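Local coordinates for extracellular haem-binding protein (Streptomyces reticuli, PDB 3FPW), which binds haem outside the cell, probably degrades it, binds iron, and as an oligomeric assembly interacts with its cognate two-component sensor kinase, at residues Val90-Arg95 with Ala166-Ala171. Residues are numbered along the deposited sequence; the frame is centred on the assembly and turned at random.
Sequences VAVVDR and AGIGVA
Ala91 and Gly169 exchange two backbone hydrogen bonds, Ala91 N to Gly169 O at 2.9 Å and Gly169 N to Ala91 O at 2.8 Å, the second nearly straight at 171°. Val93 and Gly167 repeat the exchange at the next hydrogen-bonded pair, so four N-H groups of these buried strands are satisfied. Each acceptor also meets a CA-H of the facing strand, the shortest from Ala166 CA to Val93 O at 3.2 Å. Val90, Val92, Ala166, Ile168 and Val170 share one face. Val90 and Val170 lie side by side, CG2 to CG2 at 4.0 Å. The other Val90 branch, CG1, anti to the backbone N (chi1 -178°), reaches Ile168 CG2 at 4.2 Å. Val92 straddles its neighbours, CG2 touching Ile168 CG1 and CG1 touching Ala166 CB, both at 4.2 Å. Helices 67-83 and 176-187 pack on this face. On the other, Ala91 and Val93 touch helix 112-126; Gly167 and Gly169 bring no side chain. Arg95 NH1 bonds to Val124 O of its own chain and NH2 to Gly107 O of a second subunit. The segments are the middle strands of an antiparallel sheet, 99-104 flanking 89-94 and 155-160 flanking 163-171, the core of the HbpS-like fold.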
loop_
_atom_site.group_PDB
_atom_site.type_symbol
_atom_site.label_atom_id
_atom_site.label_comp_id
_atom_site.label_asym_id
_atom_site.label_seq_id
_atom_site.Cartn_x
_atom_site.Cartn_y
_atom_site.Cartn_z
ATOM N N VAL A 90 18.630 1.304 -14.063
ATOM C CA VAL A 90 19.736 1.183 -13.121
ATOM C C VAL A 90 19.369 1.943 -11.855
ATOM O O VAL A 90 18.797 3.036 -11.910
ATOM C CB VAL A 90 21.064 1.742 -13.718
ATOM C CG1 VAL A 90 22.217 1.570 -12.730
ATOM C CG2 VAL A 90 21.404 1.025 -15.016
ATOM N N ALA A 91 19.674 1.351 -10.709
ATOM C CA ALA A 91 19.451 2.049 -9.443
ATOM C C ALA A 91 20.688 1.976 -8.595
ATOM O O ALA A 91 21.356 0.927 -8.563
ATOM C CB ALA A 91 18.291 1.436 -8.678
ATOM N N VAL A 92 20.955 3.044 -7.835
ATOM C CA VAL A 92 21.977 2.952 -6.790
ATOM C C VAL A 92 21.280 3.200 -5.456
ATOM O O VAL A 92 20.592 4.211 -5.292
ATOM C CB VAL A 92 23.117 3.976 -7.006
ATOM C CG1 VAL A 92 24.158 3.905 -5.889
ATOM C CG2 VAL A 92 23.773 3.787 -8.394
ATOM N N VAL A 93 21.423 2.254 -4.532
ATOM C CA VAL A 93 20.742 2.305 -3.242
ATOM C C VAL A 93 21.791 2.324 -2.114
ATOM O O VAL A 93 22.741 1.542 -2.092
ATOM C CB VAL A 93 19.767 1.092 -3.079
ATOM C CG1 VAL A 93 19.165 1.050 -1.667
ATOM C CG2 VAL A 93 18.654 1.137 -4.143
ATOM N N ASP A 94 21.639 3.257 -1.189
ATOM C CA ASP A 94 22.550 3.379 -0.056
ATOM C C ASP A 94 22.378 2.202 0.916
ATOM O O ASP A 94 21.307 1.590 1.003
ATOM C CB ASP A 94 22.211 4.699 0.685
ATOM C CG ASP A 94 23.330 5.157 1.613
ATOM O OD1 ASP A 94 24.128 6.029 1.179
ATOM O OD2 ASP A 94 23.435 4.625 2.744
ATOM N N ARG A 95 23.413 1.942 1.692
ATOM C CA ARG A 95 23.352 0.950 2.757
ATOM C C ARG A 95 22.239 1.280 3.757
ATOM O O ARG A 95 21.716 0.400 4.458
ATOM C CB ARG A 95 24.727 0.878 3.445
ATOM C CG ARG A 95 24.757 0.080 4.727
ATOM C CD ARG A 95 24.506 -1.412 4.566
ATOM N NE ARG A 95 24.673 -2.056 5.883
ATOM C CZ ARG A 95 24.587 -3.364 6.082
ATOM N NH1 ARG A 95 24.349 -4.166 5.055
ATOM N NH2 ARG A 95 24.740 -3.883 7.309
ATOM N N ALA A 166 26.865 0.963 -0.633
ATOM C CA ALA A 166 25.844 1.120 -1.656
ATOM C C ALA A 166 25.663 -0.193 -2.407
ATOM O O ALA A 166 26.527 -1.073 -2.369
ATOM C CB ALA A 166 26.235 2.230 -2.630
ATOM N N GLY A 167 24.536 -0.309 -3.085
ATOM C CA GLY A 167 24.351 -1.394 -4.056
ATOM C C GLY A 167 24.002 -0.769 -5.384
ATOM O O GLY A 167 23.305 0.244 -5.429
ATOM N N ILE A 168 24.467 -1.372 -6.480
ATOM C CA ILE A 168 24.073 -0.964 -7.818
ATOM C C ILE A 168 23.262 -2.110 -8.412
ATOM O O ILE A 168 23.713 -3.265 -8.382
ATOM C CB ILE A 168 25.297 -0.718 -8.700
ATOM C CG1 ILE A 168 26.154 0.387 -8.088
ATOM C CG2 ILE A 168 24.840 -0.356 -10.111
ATOM C CD1 ILE A 168 27.506 0.588 -8.780
ATOM N N GLY A 169 22.057 -1.799 -8.883
ATOM C CA GLY A 169 21.158 -2.805 -9.442
ATOM C C GLY A 169 20.771 -2.481 -10.871
ATOM O O GLY A 169 20.580 -1.334 -11.215
ATOM N N VAL A 170 20.700 -3.508 -11.722
ATOM C CA VAL A 170 20.381 -3.331 -13.138
ATOM C C VAL A 170 19.354 -4.348 -13.504
ATOM O O VAL A 170 19.417 -5.499 -13.040
ATOM C CB VAL A 170 21.622 -3.542 -14.028
ATOM C CG1 VAL A 170 21.269 -3.445 -15.537
ATOM C CG2 VAL A 170 22.657 -2.497 -13.674
ATOM N N ALA A 171 18.394 -3.934 -14.304
ATOM C CA ALA A 171 17.391 -4.889 -14.775
ATOM C C ALA A 171 16.958 -4.534 -16.181
ATOM O O ALA A 171 17.089 -3.380 -16.586
ATOM C CB ALA A 171 16.177 -4.871 -13.806
#